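Local coordinates for DUF4973 domain-containing protein (Bacteroides thetaiotaomicron, PDB 4QNI), which is of unknown function but is probably an auxiliary nutrient-binding protein built of two domains, at residues Asn129-Val137 with Glu225-Lys234. Sequence-based numbering, arbitrary orientation.
Sequences NIDMSEKWV and EDYTDRRKYK. With EDO (1,2-ethanediol), chain G.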
loop_
_atom_site.group_PDB
_atom_site.type_symbol
_atom_site.label_atom_id
_atom_site.label_comp_id
_atom_site.label_asym_id
_atom_site.label_seq_id
_atom_site.Cartn_x
_atom_site.Cartn_y
_atom_site.Cartn_z
ATOM N N ASN A 129 3.867 -7.119 41.535
ATOM C CA ASN A 129 3.669 -8.555 41.324
ATOM C C ASN A 129 2.954 -8.892 40.033
ATOM O O ASN A 129 2.460 -10.016 39.904
ATOM C CB ASN A 129 2.963 -9.224 42.501
ATOM C CG ASN A 129 3.812 -9.201 43.727
ATOM O OD1 ASN A 129 4.978 -9.585 43.714
ATOM N ND2 ASN A 129 3.270 -8.658 44.775
ATOM N N ILE A 130 2.933 -7.959 39.049
ATOM C CA ILE A 130 2.293 -8.256 37.773
ATOM C C ILE A 130 3.066 -9.427 37.098
ATOM O O ILE A 130 4.297 -9.529 37.222
ATOM C CB ILE A 130 2.172 -7.000 36.866
ATOM C CG1 ILE A 130 1.054 -7.191 35.813
ATOM C CG2 ILE A 130 3.543 -6.557 36.229
ATOM C CD1 ILE A 130 0.685 -5.941 35.019
ATOM N N ASP A 131 2.319 -10.357 36.507
ATOM C CA ASP A 131 2.877 -11.456 35.747
ATOM C C ASP A 131 2.733 -11.049 34.293
ATOM O O ASP A 131 1.624 -11.043 33.751
ATOM C CB ASP A 131 2.152 -12.787 36.061
ATOM C CG ASP A 131 2.831 -14.012 35.445
ATOM O OD1 ASP A 131 3.597 -13.847 34.465
ATOM O OD2 ASP A 131 2.634 -15.124 35.965
HETATM N N MSE A 132 3.838 -10.638 33.679
HETATM C CA MSE A 132 3.843 -10.143 32.305
HETATM C C MSE A 132 3.655 -11.270 31.262
HETATM O O MSE A 132 3.527 -10.973 30.064
HETATM C CB MSE A 132 5.094 -9.298 32.032
HETATM C CG MSE A 132 5.061 -7.938 32.756
HETATM SE SE MSE A 132 3.610 -6.782 32.088
HETATM C CE MSE A 132 4.315 -6.398 30.343
ATOM N N SER A 133 3.531 -12.535 31.738
ATOM C CA SER A 133 3.218 -13.736 30.941
ATOM C C SER A 133 1.847 -13.586 30.326
ATOM O O SER A 133 1.575 -14.108 29.248
ATOM C CB SER A 133 3.234 -14.977 31.820
ATOM O OG SER A 133 4.469 -15.616 31.598
ATOM N N GLU A 134 0.970 -12.891 31.054
ATOM C CA GLU A 134 -0.352 -12.490 30.602
ATOM C C GLU A 134 -0.094 -11.307 29.733
ATOM O O GLU A 134 0.683 -10.426 30.119
ATOM C CB GLU A 134 -1.261 -12.123 31.802
ATOM C CG GLU A 134 -1.279 -13.112 32.954
ATOM C CD GLU A 134 -1.795 -14.502 32.643
ATOM O OE1 GLU A 134 -2.724 -14.634 31.811
ATOM O OE2 GLU A 134 -1.247 -15.468 33.220
ATOM N N LYS A 135 -0.650 -11.276 28.545
ATOM C CA LYS A 135 -0.370 -10.152 27.640
ATOM C C LYS A 135 -1.355 -9.037 28.024
ATOM O O LYS A 135 -2.373 -8.841 27.359
ATOM C CB LYS A 135 -0.493 -10.641 26.179
ATOM C CG LYS A 135 0.526 -11.752 25.808
ATOM C CD LYS A 135 0.086 -12.650 24.626
ATOM C CE LYS A 135 -0.198 -11.907 23.338
ATOM N NZ LYS A 135 -0.343 -12.855 22.199
ATOM N N TRP A 136 -1.100 -8.400 29.197
ATOM C CA TRP A 136 -1.980 -7.404 29.814
ATOM C C TRP A 136 -2.232 -6.229 28.892
ATOM O O TRP A 136 -1.297 -5.610 28.398
ATOM C CB TRP A 136 -1.441 -6.915 31.160
ATOM C CG TRP A 136 -1.472 -7.968 32.245
ATOM C CD1 TRP A 136 -0.397 -8.561 32.836
ATOM C CD2 TRP A 136 -2.639 -8.557 32.849
ATOM N NE1 TRP A 136 -0.820 -9.441 33.808
ATOM C CE2 TRP A 136 -2.189 -9.460 33.833
ATOM C CE3 TRP A 136 -4.026 -8.370 32.690
ATOM C CZ2 TRP A 136 -3.076 -10.198 34.639
ATOM C CZ3 TRP A 136 -4.901 -9.098 33.487
ATOM C CH2 TRP A 136 -4.425 -10.000 34.444
ATOM N N VAL A 137 -3.508 -5.929 28.689
ATOM C CA VAL A 137 -3.982 -4.852 27.840
ATOM C C VAL A 137 -5.050 -4.054 28.611
ATOM O O VAL A 137 -5.888 -4.657 29.303
ATOM C CB VAL A 137 -4.551 -5.486 26.519
ATOM C CG1 VAL A 137 -5.702 -4.694 25.928
ATOM C CG2 VAL A 137 -3.461 -5.677 25.488
ATOM N N GLU A 225 6.271 -15.154 23.289
ATOM C CA GLU A 225 4.901 -14.730 23.567
ATOM C C GLU A 225 3.822 -15.486 22.791
ATOM O O GLU A 225 2.663 -15.477 23.213
ATOM C CB GLU A 225 4.779 -13.262 23.181
ATOM C CG GLU A 225 4.160 -12.408 24.236
ATOM C CD GLU A 225 4.247 -10.949 23.855
ATOM O OE1 GLU A 225 3.584 -10.552 22.873
ATOM O OE2 GLU A 225 4.952 -10.193 24.561
ATOM N N ASP A 226 4.156 -16.043 21.611
ATOM C CA ASP A 226 3.140 -16.710 20.808
ATOM C C ASP A 226 3.093 -18.239 21.068
ATOM O O ASP A 226 2.316 -18.934 20.425
ATOM C CB ASP A 226 3.266 -16.342 19.319
ATOM C CG ASP A 226 2.883 -14.892 19.016
ATOM O OD1 ASP A 226 2.102 -14.293 19.807
ATOM O OD2 ASP A 226 3.350 -14.360 17.993
ATOM N N TYR A 227 3.807 -18.717 22.107
ATOM C CA TYR A 227 3.756 -20.106 22.589
ATOM C C TYR A 227 2.610 -20.215 23.577
ATOM O O TYR A 227 2.563 -19.458 24.553
ATOM C CB TYR A 227 5.090 -20.517 23.267
ATOM C CG TYR A 227 6.195 -20.908 22.307
ATOM C CD1 TYR A 227 6.639 -20.024 21.326
ATOM C CD2 TYR A 227 6.804 -22.163 22.384
ATOM C CE1 TYR A 227 7.631 -20.391 20.418
ATOM C CE2 TYR A 227 7.833 -22.524 21.510
ATOM C CZ TYR A 227 8.237 -21.637 20.522
ATOM O OH TYR A 227 9.235 -21.969 19.646
ATOM N N THR A 228 1.694 -21.175 23.361
ATOM C CA THR A 228 0.557 -21.357 24.268
ATOM C C THR A 228 1.048 -21.856 25.634
ATOM O O THR A 228 0.380 -21.618 26.634
ATOM C CB THR A 228 -0.505 -22.302 23.666
ATOM O OG1 THR A 228 0.045 -23.610 23.550
ATOM C CG2 THR A 228 -1.050 -21.828 22.318
ATOM N N ASP A 229 2.217 -22.526 25.675
ATOM C CA ASP A 229 2.840 -23.080 26.908
ATOM C C ASP A 229 3.944 -22.162 27.540
ATOM O O ASP A 229 4.621 -22.618 28.469
ATOM C CB ASP A 229 3.420 -24.504 26.650
ATOM C CG ASP A 229 4.330 -24.675 25.440
ATOM O OD1 ASP A 229 4.436 -23.722 24.636
ATOM O OD2 ASP A 229 4.920 -25.787 25.285
ATOM N N ARG A 230 4.072 -20.879 27.078
ATOM C CA ARG A 230 4.980 -19.807 27.570
ATOM C C ARG A 230 5.360 -19.915 29.044
ATOM O O ARG A 230 6.541 -19.881 29.406
ATOM C CB ARG A 230 4.259 -18.421 27.508
ATOM C CG ARG A 230 4.069 -17.788 26.189
ATOM C CD ARG A 230 3.641 -16.339 26.278
ATOM N NE ARG A 230 2.452 -16.036 27.073
ATOM C CZ ARG A 230 1.197 -16.155 26.644
ATOM N NH1 ARG A 230 0.941 -16.679 25.454
ATOM N NH2 ARG A 230 0.191 -15.815 27.430
ATOM N N ARG A 231 4.298 -19.896 29.895
ATOM C CA ARG A 231 4.318 -19.780 31.360
ATOM C C ARG A 231 5.174 -20.865 32.035
ATOM O O ARG A 231 5.689 -20.641 33.134
ATOM C CB ARG A 231 2.875 -19.766 31.908
ATOM C CG ARG A 231 2.036 -18.573 31.395
ATOM C CD ARG A 231 0.552 -18.777 31.664
ATOM N NE ARG A 231 -0.308 -17.669 31.231
ATOM C CZ ARG A 231 -0.844 -17.543 30.012
ATOM N NH1 ARG A 231 -0.539 -18.407 29.048
ATOM N NH2 ARG A 231 -1.654 -16.520 29.736
ATOM N N LYS A 232 5.364 -22.006 31.361
ATOM C CA LYS A 232 6.205 -23.097 31.848
ATOM C C LYS A 232 7.707 -22.767 31.650
ATOM O O LYS A 232 8.554 -23.445 32.229
ATOM C CB LYS A 232 5.857 -24.404 31.082
ATOM C CG LYS A 232 5.026 -25.431 31.850
ATOM C CD LYS A 232 4.820 -26.759 31.062
ATOM C CE LYS A 232 5.950 -27.777 31.208
ATOM N NZ LYS A 232 5.560 -29.142 30.742
ATOM N N TYR A 233 8.032 -21.735 30.836
ATOM C CA TYR A 233 9.419 -21.429 30.462
ATOM C C TYR A 233 9.922 -19.992 30.805
ATOM O O TYR A 233 10.652 -19.404 29.998
ATOM C CB TYR A 233 9.568 -21.701 28.956
ATOM C CG TYR A 233 9.174 -23.118 28.597
ATOM C CD1 TYR A 233 10.034 -24.187 28.850
ATOM C CD2 TYR A 233 7.920 -23.400 28.056
ATOM C CE1 TYR A 233 9.666 -25.494 28.554
ATOM C CE2 TYR A 233 7.541 -24.710 27.757
ATOM C CZ TYR A 233 8.415 -25.752 28.015
ATOM O OH TYR A 233 8.053 -27.048 27.739
ATOM N N LYS A 234 9.635 -19.478 32.026
ATOM C CA LYS A 234 10.128 -18.143 32.416
ATOM C C LYS A 234 11.512 -18.204 33.085
ATOM O O LYS A 234 11.693 -18.877 34.109
ATOM C CB LYS A 234 9.140 -17.410 33.333
ATOM C CG LYS A 234 7.800 -17.138 32.652
ATOM C CD LYS A 234 6.709 -16.865 33.665
ATOM C CE LYS A 234 6.686 -15.432 34.130
ATOM N NZ LYS A 234 5.785 -15.294 35.288
HETATM C C1 EDO G . 6.923 -13.144 37.641
HETATM O O1 EDO G . 6.532 -12.672 36.358
HETATM C C2 EDO G . 6.193 -12.361 38.755
HETATM O O2 EDO G . 4.877 -12.877 38.923
HETATM O O HOH W 1 1.980 -10.893 20.654
#
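R231 runs extended from CG to NE (chi3 179°), while E134 folds back at chi2 (-62°), and this brings guanidinium and carboxylate together. The grip is side-on, with two nearly straight bonds. R231 NH2 reaches E134 OE1 at 3.0 Å, and R231 NE reaches E134 OE2 at 3.1 Å. Both oxygens lie close to the guanidinium plane, but the nitrogens meet them from above the carboxylate plane. R230 bends at chi3 and turns to the backbone instead. Its NH2 donates to S133 O at 2.9 Å, and its NE adds a weak bond to the same oxygen. K135 CD lies over one face of the R230 guanidinium. The aliphatic part of K234 passes S133, with CD 3.3 Å from S133 OG. K234 NZ then forms a salt bridge with D131, although the position of D131 OD1 is doubtful, and also donates to O1 of a bound ethanediol. A leucine in place of R231 would probably leave the E134 carboxylate without its charged mate and free to turn. K135 NZ has its main partners elsewhere, at L91 O and Y85 OH; its salt bridge to D226 is long. The contact joins the two domains. It sets the turn leading into strand 135-142 against the loop between strands 215-219 and 234-240. F217 and Y219 of strand 215-219 pack against S133 and R230, respectively.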